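PDB 4EMY: aminotransferase class I and II from Anaerococcus prevotii, which probably acts as a pyridoxal-phosphate-dependent aminotransferase, a homodimer that would move amino groups between amino acids and keto acids. Local coordinates for residues 52-57 with 264-269; 103-108 with 284-289; 125-130 with 175-180; 210-215 with 246-251; 356-361 with 388-393. All coordinates share one frame; numbering follows the deposited sequence.

Contact 1 of 5, residues 52-57 with 264-269. With PLP (pyridoxal-5'-phosphate), chain E.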
# COMPACT_ATOMS: atom_id res chain seq x y z
N GLY A 52 2.16 -29.36 4.17
CA GLY A 52 1.17 -28.34 4.52
C GLY A 52 1.78 -27.00 4.88
O GLY A 52 1.06 -26.04 5.22
N LYS A 53 3.11 -26.93 4.82
CA LYS A 53 3.86 -25.72 5.13
C LYS A 53 4.11 -24.88 3.89
O LYS A 53 4.26 -25.42 2.79
CB LYS A 53 5.20 -26.09 5.78
CG LYS A 53 5.95 -24.89 6.36
CD LYS A 53 7.34 -25.29 6.83
CE LYS A 53 8.21 -24.05 7.04
NZ LYS A 53 9.64 -24.46 7.14
N ILE A 54 4.16 -23.57 4.07
CA ILE A 54 4.43 -22.62 2.99
C ILE A 54 5.76 -22.88 2.29
O ILE A 54 6.68 -23.48 2.86
CB ILE A 54 4.36 -21.17 3.51
CG1 ILE A 54 4.10 -20.20 2.36
CG2 ILE A 54 5.63 -20.83 4.29
CD1 ILE A 54 3.74 -18.80 2.80
N ILE A 55 5.85 -22.45 1.03
CA ILE A 55 7.07 -22.53 0.25
C ILE A 55 7.67 -21.14 0.16
O ILE A 55 7.07 -20.22 -0.40
CB ILE A 55 6.82 -23.06 -1.18
CG1 ILE A 55 6.17 -24.45 -1.16
CG2 ILE A 55 8.11 -23.04 -1.99
CD1 ILE A 55 7.13 -25.61 -1.31
N ALA A 56 8.86 -20.97 0.73
CA ALA A 56 9.65 -19.76 0.53
C ALA A 56 10.91 -20.15 -0.22
O ALA A 56 11.81 -20.81 0.33
CB ALA A 56 9.97 -19.10 1.86
N LEU A 57 10.96 -19.77 -1.50
CA LEU A 57 12.08 -20.09 -2.37
C LEU A 57 13.40 -19.57 -1.81
O LEU A 57 13.55 -18.37 -1.59
CB LEU A 57 11.84 -19.53 -3.77
CG LEU A 57 10.73 -20.17 -4.59
CD1 LEU A 57 10.33 -19.25 -5.73
CD2 LEU A 57 11.15 -21.53 -5.12
N THR A 264 7.22 -16.28 -4.55
CA THR A 264 6.75 -16.72 -3.23
C THR A 264 6.95 -15.60 -2.22
O THR A 264 7.55 -15.80 -1.17
CB THR A 264 7.42 -18.05 -2.76
OG1 THR A 264 8.85 -17.90 -2.71
CG2 THR A 264 7.08 -19.19 -3.69
N ALA A 265 6.44 -14.42 -2.56
CA ALA A 265 6.73 -13.19 -1.82
C ALA A 265 5.46 -12.38 -1.50
O ALA A 265 5.45 -11.15 -1.61
CB ALA A 265 7.72 -12.35 -2.60
N TYR A 266 4.42 -13.09 -1.09
CA TYR A 266 3.10 -12.53 -0.80
C TYR A 266 3.15 -11.44 0.28
O TYR A 266 2.60 -10.35 0.10
CB TYR A 266 2.13 -13.63 -0.35
CG TYR A 266 2.33 -14.99 -0.98
CD1 TYR A 266 1.45 -15.47 -1.95
CD2 TYR A 266 3.38 -15.82 -0.58
CE1 TYR A 266 1.62 -16.72 -2.53
CE2 TYR A 266 3.57 -17.08 -1.15
CZ TYR A 266 2.69 -17.52 -2.12
OH TYR A 266 2.88 -18.76 -2.67
N GLY A 267 3.81 -11.76 1.39
CA GLY A 267 3.86 -10.89 2.57
C GLY A 267 4.84 -9.74 2.45
O GLY A 267 4.96 -8.92 3.35
N LEU A 268 5.54 -9.71 1.32
CA LEU A 268 6.44 -8.62 0.98
C LEU A 268 5.77 -7.53 0.14
O LEU A 268 6.35 -6.47 -0.07
CB LEU A 268 7.67 -9.15 0.25
CG LEU A 268 8.81 -9.56 1.17
CD1 LEU A 268 9.90 -10.24 0.37
CD2 LEU A 268 9.33 -8.33 1.89
N ARG A 269 4.56 -7.80 -0.35
CA ARG A 269 3.73 -6.82 -1.05
C ARG A 269 4.44 -6.02 -2.14
O ARG A 269 4.63 -4.80 -2.00
CB ARG A 269 3.08 -5.85 -0.05
CG ARG A 269 2.39 -6.51 1.13
CD ARG A 269 1.27 -7.46 0.71
NE ARG A 269 0.35 -6.89 -0.28
CZ ARG A 269 0.02 -7.48 -1.43
NH1 ARG A 269 0.53 -8.66 -1.76
NH2 ARG A 269 -0.82 -6.89 -2.24
N1 PLP E . -4.92 -11.15 -8.78
C2 PLP E . -5.52 -12.40 -8.67
C2A PLP E . -6.36 -12.93 -9.80
C3 PLP E . -5.32 -13.18 -7.54
O3 PLP E . -5.91 -14.41 -7.44
C4 PLP E . -4.56 -12.73 -6.49
C4A PLP E . -4.97 -13.19 -5.11
O4A PLP E . -4.40 -14.13 -4.56
C5 PLP E . -3.96 -11.47 -6.60
C6 PLP E . -4.15 -10.68 -7.74
C5A PLP E . -3.12 -10.96 -5.43
O4P PLP E . -2.01 -10.20 -5.84
P PLP E . -1.12 -9.55 -4.68
O1P PLP E . -1.78 -8.25 -4.32
O2P PLP E . 0.29 -9.38 -5.21
O3P PLP E . -1.10 -10.43 -3.46
O HOH W 1 4.78 -20.54 -1.31

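Contact 2 of 5, residues 103-108 with 284-289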
# COMPACT_ATOMS: atom_id res chain seq x y z
N SER A 103 5.95 1.67 -19.60
CA SER A 103 6.42 2.08 -18.28
C SER A 103 5.82 1.24 -17.16
O SER A 103 4.69 0.79 -17.24
CB SER A 103 6.12 3.56 -18.03
OG SER A 103 6.85 4.03 -16.91
N ALA A 104 6.63 1.03 -16.11
CA ALA A 104 6.25 0.24 -14.95
C ALA A 104 6.32 1.11 -13.70
O ALA A 104 7.23 1.92 -13.56
CB ALA A 104 7.17 -0.95 -14.82
N ILE A 105 5.33 0.96 -12.82
CA ILE A 105 5.29 1.68 -11.54
C ILE A 105 5.03 0.69 -10.40
O ILE A 105 4.00 0.01 -10.38
CB ILE A 105 4.20 2.78 -11.52
CG1 ILE A 105 4.66 4.01 -12.30
CG2 ILE A 105 3.90 3.22 -10.09
CD1 ILE A 105 4.23 4.02 -13.75
N ALA A 106 5.98 0.63 -9.46
CA ALA A 106 5.87 -0.23 -8.29
C ALA A 106 4.55 -0.03 -7.55
O ALA A 106 4.12 1.11 -7.33
CB ALA A 106 7.05 -0.01 -7.35
N THR A 107 3.92 -1.13 -7.17
CA THR A 107 2.65 -1.12 -6.45
C THR A 107 2.67 -2.12 -5.29
O THR A 107 3.47 -3.08 -5.30
CB THR A 107 1.49 -1.50 -7.38
OG1 THR A 107 1.82 -2.70 -8.09
CG2 THR A 107 1.16 -0.35 -8.38
N PRO A 108 1.81 -1.92 -4.27
CA PRO A 108 1.78 -2.94 -3.22
C PRO A 108 1.10 -4.21 -3.75
O PRO A 108 -0.13 -4.31 -3.78
CB PRO A 108 0.99 -2.28 -2.09
CG PRO A 108 0.13 -1.25 -2.77
CD PRO A 108 0.83 -0.84 -4.03
N GLU A 284 3.50 9.04 -20.35
CA GLU A 284 3.92 10.02 -19.35
C GLU A 284 2.76 10.43 -18.44
O GLU A 284 2.93 10.57 -17.23
CB GLU A 284 4.57 11.23 -20.02
CG GLU A 284 5.99 10.96 -20.50
CD GLU A 284 6.54 12.06 -21.40
OE1 GLU A 284 5.76 12.93 -21.86
OE2 GLU A 284 7.76 12.04 -21.65
N GLU A 285 1.58 10.60 -19.04
CA GLU A 285 0.33 10.83 -18.33
C GLU A 285 0.02 9.70 -17.34
O GLU A 285 -0.43 9.95 -16.22
CB GLU A 285 -0.79 10.95 -19.36
CG GLU A 285 -2.20 11.10 -18.84
CD GLU A 285 -3.22 10.95 -19.95
OE1 GLU A 285 -4.00 9.98 -19.92
OE2 GLU A 285 -3.22 11.79 -20.88
N PHE A 286 0.28 8.47 -17.77
CA PHE A 286 0.13 7.26 -16.95
C PHE A 286 1.12 7.30 -15.79
O PHE A 286 0.71 7.16 -14.64
CB PHE A 286 0.33 6.03 -17.84
CG PHE A 286 0.50 4.74 -17.10
CD1 PHE A 286 -0.60 4.05 -16.61
CD2 PHE A 286 1.77 4.18 -16.93
CE1 PHE A 286 -0.43 2.84 -15.94
CE2 PHE A 286 1.93 2.98 -16.27
CZ PHE A 286 0.83 2.31 -15.77
N GLU A 287 2.40 7.51 -16.10
CA GLU A 287 3.45 7.68 -15.09
C GLU A 287 3.10 8.73 -14.04
O GLU A 287 3.20 8.47 -12.85
CB GLU A 287 4.78 8.07 -15.75
CG GLU A 287 5.44 6.98 -16.58
CD GLU A 287 6.69 7.46 -17.30
OE1 GLU A 287 6.91 8.69 -17.36
OE2 GLU A 287 7.45 6.61 -17.82
N ALA A 288 2.70 9.92 -14.49
CA ALA A 288 2.34 11.01 -13.59
C ALA A 288 1.19 10.64 -12.67
O ALA A 288 1.23 10.93 -11.47
CB ALA A 288 2.00 12.26 -14.38
N SER A 289 0.19 9.98 -13.23
CA SER A 289 -1.02 9.63 -12.51
C SER A 289 -0.78 8.60 -11.42
O SER A 289 -1.15 8.82 -10.27
CB SER A 289 -2.09 9.13 -13.48
OG SER A 289 -3.33 9.00 -12.82

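Contact 3 of 5, residues 125-130 with 175-180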
# COMPACT_ATOMS: atom_id res chain seq x y z
N GLY A 125 -19.56 6.77 -13.39
CA GLY A 125 -20.60 5.98 -14.07
C GLY A 125 -20.01 4.79 -14.81
O GLY A 125 -20.73 3.86 -15.16
N ASP A 126 -18.70 4.83 -14.99
CA ASP A 126 -18.00 4.01 -15.97
C ASP A 126 -17.94 2.53 -15.61
O ASP A 126 -17.80 2.19 -14.44
CB ASP A 126 -16.61 4.59 -16.23
CG ASP A 126 -16.65 6.01 -16.78
OD1 ASP A 126 -17.76 6.52 -17.06
OD2 ASP A 126 -15.58 6.62 -16.92
N PRO A 127 -18.08 1.66 -16.63
CA PRO A 127 -18.16 0.22 -16.41
C PRO A 127 -16.82 -0.51 -16.47
O PRO A 127 -16.03 -0.28 -17.39
CB PRO A 127 -19.05 -0.25 -17.56
CG PRO A 127 -18.81 0.74 -18.65
CD PRO A 127 -18.33 2.02 -18.04
N LEU A 128 -16.59 -1.37 -15.48
CA LEU A 128 -15.54 -2.38 -15.57
C LEU A 128 -16.18 -3.70 -15.98
O LEU A 128 -16.93 -4.32 -15.22
CB LEU A 128 -14.80 -2.54 -14.25
CG LEU A 128 -13.61 -3.49 -14.34
CD1 LEU A 128 -12.39 -2.81 -14.93
CD2 LEU A 128 -13.29 -4.09 -12.98
N ILE A 129 -15.90 -4.13 -17.20
CA ILE A 129 -16.49 -5.35 -17.74
C ILE A 129 -15.55 -6.52 -17.50
O ILE A 129 -14.47 -6.61 -18.10
CB ILE A 129 -16.87 -5.18 -19.22
CG1 ILE A 129 -17.79 -3.97 -19.38
CG2 ILE A 129 -17.54 -6.44 -19.74
CD1 ILE A 129 -17.43 -3.09 -20.56
N CYS A 130 -15.97 -7.41 -16.60
CA CYS A 130 -15.15 -8.50 -16.09
C CYS A 130 -15.85 -9.84 -16.24
O CYS A 130 -17.08 -9.91 -16.20
CB CYS A 130 -14.80 -8.26 -14.62
SG CYS A 130 -13.84 -9.60 -13.87
N ARG A 175 -21.93 1.99 -25.32
CA ARG A 175 -23.23 2.43 -25.79
C ARG A 175 -23.88 3.25 -24.68
O ARG A 175 -24.75 4.09 -24.94
CB ARG A 175 -24.04 1.18 -26.13
CG ARG A 175 -25.54 1.34 -26.32
CD ARG A 175 -26.13 -0.04 -26.58
NE ARG A 175 -27.53 -0.14 -26.16
CZ ARG A 175 -27.93 -0.51 -24.94
NH1 ARG A 175 -27.04 -0.81 -23.99
NH2 ARG A 175 -29.23 -0.56 -24.67
N ASP A 176 -23.43 3.00 -23.46
CA ASP A 176 -23.91 3.70 -22.28
C ASP A 176 -22.88 4.72 -21.77
O ASP A 176 -23.21 5.59 -20.95
CB ASP A 176 -24.26 2.69 -21.18
CG ASP A 176 -25.42 1.77 -21.56
OD1 ASP A 176 -25.54 1.42 -22.76
OD2 ASP A 176 -26.20 1.40 -20.67
N SER A 177 -21.64 4.61 -22.24
CA SER A 177 -20.55 5.44 -21.76
C SER A 177 -19.44 5.65 -22.79
O SER A 177 -19.15 4.76 -23.59
CB SER A 177 -19.95 4.84 -20.48
OG SER A 177 -18.95 5.70 -19.95
N ASP A 178 -18.82 6.83 -22.76
CA ASP A 178 -17.69 7.13 -23.63
C ASP A 178 -16.39 6.52 -23.12
O ASP A 178 -15.40 6.46 -23.84
CB ASP A 178 -17.52 8.65 -23.79
CG ASP A 178 -18.53 9.26 -24.76
OD1 ASP A 178 -19.30 8.50 -25.39
OD2 ASP A 178 -18.55 10.51 -24.89
N ARG A 179 -16.39 6.06 -21.87
CA ARG A 179 -15.20 5.48 -21.28
C ARG A 179 -15.54 4.13 -20.68
O ARG A 179 -16.51 4.01 -19.94
CB ARG A 179 -14.63 6.42 -20.22
CG ARG A 179 -13.37 5.93 -19.52
CD ARG A 179 -12.75 7.04 -18.70
NE ARG A 179 -11.82 7.85 -19.48
CZ ARG A 179 -11.66 9.16 -19.34
NH1 ARG A 179 -12.37 9.84 -18.45
NH2 ARG A 179 -10.78 9.81 -20.11
N ILE A 180 -14.76 3.11 -21.03
CA ILE A 180 -14.98 1.76 -20.49
C ILE A 180 -13.67 1.06 -20.11
O ILE A 180 -12.58 1.57 -20.39
CB ILE A 180 -15.79 0.85 -21.44
CG1 ILE A 180 -14.94 0.42 -22.64
CG2 ILE A 180 -17.10 1.51 -21.87
CD1 ILE A 180 -15.25 -0.99 -23.10

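Contact 4 of 5, residues 210-215 with 246-251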
# COMPACT_ATOMS: atom_id res chain seq x y z
N GLU A 210 -11.78 -2.51 -33.20
CA GLU A 210 -12.97 -2.05 -33.92
C GLU A 210 -13.71 -0.95 -33.15
O GLU A 210 -14.17 0.03 -33.73
CB GLU A 210 -13.93 -3.21 -34.21
CG GLU A 210 -13.42 -4.22 -35.22
CD GLU A 210 -14.40 -5.36 -35.44
OE1 GLU A 210 -15.51 -5.10 -35.95
OE2 GLU A 210 -14.06 -6.52 -35.10
N LYS A 211 -13.81 -1.14 -31.84
CA LYS A 211 -14.44 -0.18 -30.95
C LYS A 211 -13.62 1.10 -30.87
O LYS A 211 -14.17 2.20 -30.82
CB LYS A 211 -14.59 -0.79 -29.56
CG LYS A 211 -15.29 -2.14 -29.55
CD LYS A 211 -16.79 -1.95 -29.53
CE LYS A 211 -17.47 -2.93 -30.46
NZ LYS A 211 -17.48 -2.46 -31.87
N ALA A 212 -12.30 0.95 -30.88
CA ALA A 212 -11.38 2.08 -30.83
C ALA A 212 -11.39 2.94 -32.10
O ALA A 212 -10.77 4.00 -32.13
CB ALA A 212 -9.97 1.61 -30.50
N GLU A 213 -12.09 2.48 -33.13
CA GLU A 213 -12.29 3.29 -34.33
C GLU A 213 -13.13 4.53 -34.04
O GLU A 213 -12.94 5.57 -34.67
CB GLU A 213 -12.94 2.48 -35.45
CG GLU A 213 -12.10 1.32 -35.96
CD GLU A 213 -12.77 0.57 -37.10
OE1 GLU A 213 -12.84 -0.67 -37.04
OE2 GLU A 213 -13.25 1.24 -38.05
N ASP A 214 -14.04 4.42 -33.07
CA ASP A 214 -14.82 5.57 -32.61
C ASP A 214 -13.97 6.37 -31.64
O ASP A 214 -13.83 6.00 -30.46
CB ASP A 214 -16.14 5.13 -31.95
CG ASP A 214 -17.08 6.31 -31.64
OD1 ASP A 214 -16.73 7.48 -31.92
OD2 ASP A 214 -18.18 6.05 -31.11
N LYS A 215 -13.42 7.47 -32.13
CA LYS A 215 -12.44 8.24 -31.38
C LYS A 215 -13.06 9.15 -30.31
O LYS A 215 -12.37 9.99 -29.72
CB LYS A 215 -11.52 9.01 -32.34
CG LYS A 215 -10.70 8.11 -33.28
CD LYS A 215 -9.50 7.44 -32.61
CE LYS A 215 -8.38 8.45 -32.36
NZ LYS A 215 -7.05 7.83 -32.05
N ASN A 246 1.31 -1.67 -31.17
CA ASN A 246 0.70 -0.71 -32.12
C ASN A 246 -0.82 -0.64 -32.08
O ASN A 246 -1.50 -0.73 -33.10
CB ASN A 246 1.20 -0.99 -33.53
CG ASN A 246 2.71 -0.98 -33.62
OD1 ASN A 246 3.34 -2.00 -33.90
ND2 ASN A 246 3.31 0.18 -33.34
N LEU A 247 -1.35 -0.49 -30.87
CA LEU A 247 -2.78 -0.35 -30.65
C LEU A 247 -3.14 1.12 -30.76
O LEU A 247 -2.32 1.97 -30.41
CB LEU A 247 -3.16 -0.91 -29.28
CG LEU A 247 -3.76 -2.32 -29.19
CD1 LEU A 247 -3.05 -3.34 -30.06
CD2 LEU A 247 -3.78 -2.77 -27.74
N PRO A 248 -4.36 1.43 -31.25
CA PRO A 248 -4.76 2.83 -31.40
C PRO A 248 -4.62 3.64 -30.10
O PRO A 248 -4.89 3.13 -29.01
CB PRO A 248 -6.23 2.76 -31.85
CG PRO A 248 -6.62 1.33 -31.73
CD PRO A 248 -5.37 0.51 -31.79
N ARG A 249 -4.20 4.89 -30.25
CA ARG A 249 -4.05 5.84 -29.15
C ARG A 249 -5.09 5.66 -28.02
O ARG A 249 -4.73 5.67 -26.84
CB ARG A 249 -4.08 7.27 -29.72
CG ARG A 249 -4.12 8.40 -28.70
CD ARG A 249 -3.66 9.73 -29.30
NE ARG A 249 -2.21 9.77 -29.51
CZ ARG A 249 -1.60 9.80 -30.69
NH1 ARG A 249 -2.30 9.82 -31.83
NH2 ARG A 249 -0.27 9.83 -30.75
N ASN A 250 -6.35 5.46 -28.39
CA ASN A 250 -7.45 5.36 -27.43
C ASN A 250 -7.71 3.95 -26.86
O ASN A 250 -8.72 3.72 -26.19
CB ASN A 250 -8.74 5.92 -28.04
CG ASN A 250 -9.16 5.19 -29.30
OD1 ASN A 250 -8.33 4.87 -30.16
ND2 ASN A 250 -10.45 4.94 -29.43
N LEU A 251 -6.80 3.02 -27.12
CA LEU A 251 -6.88 1.69 -26.54
C LEU A 251 -5.66 1.43 -25.67
O LEU A 251 -4.64 0.92 -26.14
CB LEU A 251 -7.04 0.61 -27.62
CG LEU A 251 -7.28 -0.84 -27.17
CD1 LEU A 251 -8.50 -0.97 -26.28
CD2 LEU A 251 -7.42 -1.75 -28.39

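Contact 5 of 5, residues 356-361 with 388-393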
# COMPACT_ATOMS: atom_id res chain seq x y z
N GLY A 356 -2.46 -21.88 -13.10
CA GLY A 356 -3.01 -21.26 -11.90
C GLY A 356 -2.87 -22.07 -10.62
O GLY A 356 -2.22 -23.13 -10.60
N PHE A 357 -3.49 -21.56 -9.56
CA PHE A 357 -3.41 -22.17 -8.22
C PHE A 357 -4.62 -23.02 -7.89
O PHE A 357 -4.65 -23.71 -6.87
CB PHE A 357 -3.26 -21.08 -7.15
CG PHE A 357 -1.83 -20.71 -6.83
CD1 PHE A 357 -0.81 -20.87 -7.76
CD2 PHE A 357 -1.52 -20.17 -5.59
CE1 PHE A 357 0.50 -20.53 -7.45
CE2 PHE A 357 -0.21 -19.83 -5.27
CZ PHE A 357 0.80 -20.00 -6.21
N PHE A 358 -5.63 -22.96 -8.76
CA PHE A 358 -6.92 -23.56 -8.46
C PHE A 358 -7.45 -24.32 -9.66
O PHE A 358 -7.25 -23.89 -10.80
CB PHE A 358 -7.94 -22.48 -8.08
CG PHE A 358 -7.42 -21.45 -7.11
CD1 PHE A 358 -6.88 -20.26 -7.58
CD2 PHE A 358 -7.50 -21.67 -5.74
CE1 PHE A 358 -6.41 -19.30 -6.70
CE2 PHE A 358 -7.02 -20.71 -4.86
CZ PHE A 358 -6.48 -19.52 -5.34
N THR A 359 -8.12 -25.43 -9.38
CA THR A 359 -8.94 -26.14 -10.36
C THR A 359 -10.39 -25.92 -9.95
O THR A 359 -10.68 -25.75 -8.77
CB THR A 359 -8.67 -27.66 -10.36
OG1 THR A 359 -8.82 -28.16 -9.03
CG2 THR A 359 -7.27 -27.96 -10.86
N PHE A 360 -11.31 -25.95 -10.91
CA PHE A 360 -12.69 -25.59 -10.61
C PHE A 360 -13.71 -26.62 -11.05
O PHE A 360 -13.74 -27.03 -12.21
CB PHE A 360 -13.02 -24.22 -11.21
CG PHE A 360 -14.19 -23.54 -10.57
CD1 PHE A 360 -15.47 -23.67 -11.10
CD2 PHE A 360 -14.02 -22.75 -9.44
CE1 PHE A 360 -16.55 -23.03 -10.52
CE2 PHE A 360 -15.09 -22.11 -8.85
CZ PHE A 360 -16.36 -22.24 -9.39
N ILE A 361 -14.54 -27.02 -10.10
CA ILE A 361 -15.68 -27.89 -10.36
C ILE A 361 -16.95 -27.04 -10.44
O ILE A 361 -17.41 -26.49 -9.44
CB ILE A 361 -15.80 -29.01 -9.30
CG1 ILE A 361 -14.83 -30.15 -9.61
CG2 ILE A 361 -17.20 -29.60 -9.30
CD1 ILE A 361 -13.42 -29.93 -9.13
N ARG A 388 -14.13 -24.17 -5.73
CA ARG A 388 -12.75 -23.86 -6.06
C ARG A 388 -11.80 -24.69 -5.21
O ARG A 388 -11.80 -24.59 -3.98
CB ARG A 388 -12.48 -22.37 -5.89
CG ARG A 388 -11.17 -21.92 -6.51
CD ARG A 388 -10.81 -20.52 -6.09
NE ARG A 388 -10.41 -20.44 -4.69
CZ ARG A 388 -9.90 -19.36 -4.12
NH1 ARG A 388 -9.71 -18.25 -4.82
NH2 ARG A 388 -9.56 -19.39 -2.84
N VAL A 389 -10.99 -25.51 -5.87
CA VAL A 389 -10.07 -26.42 -5.21
C VAL A 389 -8.67 -25.85 -5.29
O VAL A 389 -8.09 -25.77 -6.37
CB VAL A 389 -10.11 -27.82 -5.88
CG1 VAL A 389 -9.21 -28.79 -5.13
CG2 VAL A 389 -11.53 -28.35 -5.93
N ALA A 390 -8.14 -25.43 -4.14
CA ALA A 390 -6.82 -24.80 -4.10
C ALA A 390 -5.74 -25.85 -4.24
O ALA A 390 -5.09 -26.24 -3.26
CB ALA A 390 -6.64 -23.99 -2.84
N ILE A 391 -5.55 -26.31 -5.46
CA ILE A 391 -4.66 -27.41 -5.74
C ILE A 391 -3.20 -27.10 -5.34
O ILE A 391 -2.39 -28.01 -5.21
CB ILE A 391 -4.81 -27.86 -7.21
CG1 ILE A 391 -4.48 -29.34 -7.33
CG2 ILE A 391 -4.00 -27.00 -8.17
CD1 ILE A 391 -4.93 -29.93 -8.65
N CYS A 392 -2.91 -25.83 -5.13
CA CYS A 392 -1.60 -25.36 -4.67
C CYS A 392 -1.32 -25.74 -3.22
O CYS A 392 -0.17 -25.80 -2.80
CB CYS A 392 -1.54 -23.85 -4.80
SG CYS A 392 -2.84 -23.01 -3.87
N GLY A 393 -2.38 -25.99 -2.45
CA GLY A 393 -2.24 -26.30 -1.04
C GLY A 393 -2.08 -27.78 -0.71
O GLY A 393 -1.41 -28.13 0.27

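Contact 1 of 5, residues 52-57 with 264-269
T264 meets L57 side chain to backbone and side chain to side chain, and this pair joins loop 52-57 to loop 264-269. The backbone N of L57 donates to T264 OG1 over 3.1 Å in a nearly straight bond (171° at the hydrogen). OG1 sits between the backbone N and the carbonyl carbon of T264 (chi1 58°), which turns it to L57. The two side chains cross at about a right angle, with L57 CD1 3.8 Å from T264 CG2, and L328 of helix 315-345 packs on both. Y266 adds a looser apolar touch: I54 CD1 approaches its CE2 obliquely at 4.3 Å. On the dimer side its ring meets Y75 of the second subunit edge-to-face. Further along, R269 grips the cofactor phosphate, NH1 bonding PLP O3P at 2.9 Å and NH2 bonding PLP O1P at 2.7 Å. R269 NH1 also donates to Y266 O (3.3 Å), in the guanidinium plane. The chemistry therefore divides in two. A hydroxyl ties down the backbone just ahead of helix 58-66, while a guanidinium steadied by a backbone carbonyl probably offsets the negative charge of the phosphate.

Contact 2 of 5, residues 103-108 with 284-289
S103 and E287 stand opposite each other, their CA atoms 7.1 Å apart, where strand 103-107 and helix 284-289 run side by side in the same direction. The two axes are 5° from parallel and come within 9.1 Å. The polar link lies at the start of the strand segment. S103 OG, anti to its backbone N (chi1 -166°), donates to E287 OE2 over 2.8 Å, meeting the anti lone pair of OE2, on the side away from the other carboxylate oxygen. E287 reaches it with a chain extended beyond CG. R85 lies close by, forming a long, weak ion pair with the same oxygen and a weak hydrogen bond with S103 OG. An alanine at E287 would probably leave S103 OG without its acceptor and R85 without this negative mate. Two residues on, I105 supplies the apolar half: its CD1 lies obliquely against F286 CE2 at 3.6 Å, and the side chains slide past each other in opposite directions. The same methyl is 4.0 Å from E287 CA. Strand 101-107 is an outermost strand of the seven-stranded sheet, paired with strand 271-277, and helix 280-297 packs against it here. F286 reaches further, meeting the ring of F252 on strand 251-258 and touching Y121 at the end of helix 109-121.

Contact 3 of 5, residues 125-130 with 175-180
P127 and I180 make the apolar core of this contact, P127 CG touching I180 CG2 at 3.7 Å. Two residues on, I129 CD1 meets I180 CD1 at 4.0 Å. The polar group is D126. Its OD1 lies 3.2 Å from S177 OG, a hydroxyl that donates to R179 O (3.0 Å). OD2 rests on the aliphatic part of R179, 3.4 Å from CD, and its hydrogen-bond partner is D123 N. The charges of D126 and R179 stay apart, OD2 to NE 4.7 Å. An alanine at D126 would probably leave D123 N without its acceptor and open a gap between S177 and the R179 chain. Strands 127-131 and 179-184 are parallel neighbours in the large sheet, with backbone bonds from P127 and I129 to A181. Strand 148-152 flanks the first and strand 218-224 the second, while helix 163-176 packs on I129 and I180.

Contact 4 of 5, residues 210-215 with 246-251
A212 and N250 bring together two type I beta turns, K211 to D214 after the body of helix 198-211, and P248 to L251 leading into strand 251-258 of the large-domain sheet. This is plain packing of helix end against turn, away from the cofactor. In the first turn A212 does most of the work. Its CB lies 3.6 Å from P248 CG and 4.2 Å from L251 CB, filling the angle between proline ring and leucine. Its carbonyl takes a hydrogen bond from N250 ND2 (2.9 Å, 153° at the hydrogen). The donor comes in steeply, at a C=O...N angle of 108°, though the acceptor lies close to the N250 amide plane. With chi1 at 60°, N250 CG sits between its backbone N and carbonyl carbon, which swings it toward A212. ND2 also donates to K217 O, so the one nitrogen ties both carbonyls. D214 brings its backbone O to 3.7 Å from N250 ND2. K215 folds back, its chain bent at chi2 and chi3, to lay CD 3.7 Å from N250 OD1. K215 NZ ends between N250 OD1 (3.7 Å) and R249 CB (3.8 Å), with the like-charged R249 NH1 further off at 5.2 Å.

Contact 5 of 5, residues 356-361 with 388-393
T359 and V389 form the hydrogen-bonded pair of an antiparallel ladder in the three-stranded sheet 359-362, 386-389 and 381-382, part of the small domain of the aminotransferase fold. V389 N donates to T359 O at 2.9 Å, and T359 N to V389 O at 3.0 Å. The tight part lies toward the cofactor. There the R388 guanidinium stacks flat on F358, planes 15° apart and centres 3.8 Å apart, an off-centre cation-pi pair to which R388 CD adds a CH-pi touch. The R388 chain bends at chi3 (71°), carrying NE to CD2 of the ring. F357 CB lies over the opposite face of F358, so the ring is sandwiched. R388 NH1 bonds N190 OD1 and NH2 bonds A43 O, so the guanidinium is fixed from outside as well. R388 is the partly exposed residue here; in class I aminotransferases an arginine beside this asparagine binds the substrate carboxylate, and R388 is probably its counterpart. Beyond the ladder C392 N donates to F357 O (3.2 Å), with C392 CB over the F357 ring, 4.0 Å from its centroid. The other end is looser. F360 lies across R388, its ring nearly upright to the guanidinium plane, CD2 3.9 Å from R388 CB. On the face of T359 and V389, where F339 packs, I361 CD1 stops 4.0 Å from V389 CG2.

How the contacts relate
Contacts 1 and 5 border the cofactor pocket, while 3 and 4 lie away from it. Contact 2 reaches toward it through P108, whose O is 3.1 Å from R269 NH2 of contact 1; its I105 side chain stays about 14 Å from PLP. Contacts 1 and 5 also meet, Y266 OH lying 4.2 Å from F357 CE2, and the F358 side chain comes to about 5 Å from the bound PLP. Contacts 2 and 3 reach the same seven-stranded sheet, their nearest atoms about 7 Å apart. Contacts 3 and 4 neighbour each other, centres 15 Å apart, but their centres are 37 and 40 Å from that of contact 1.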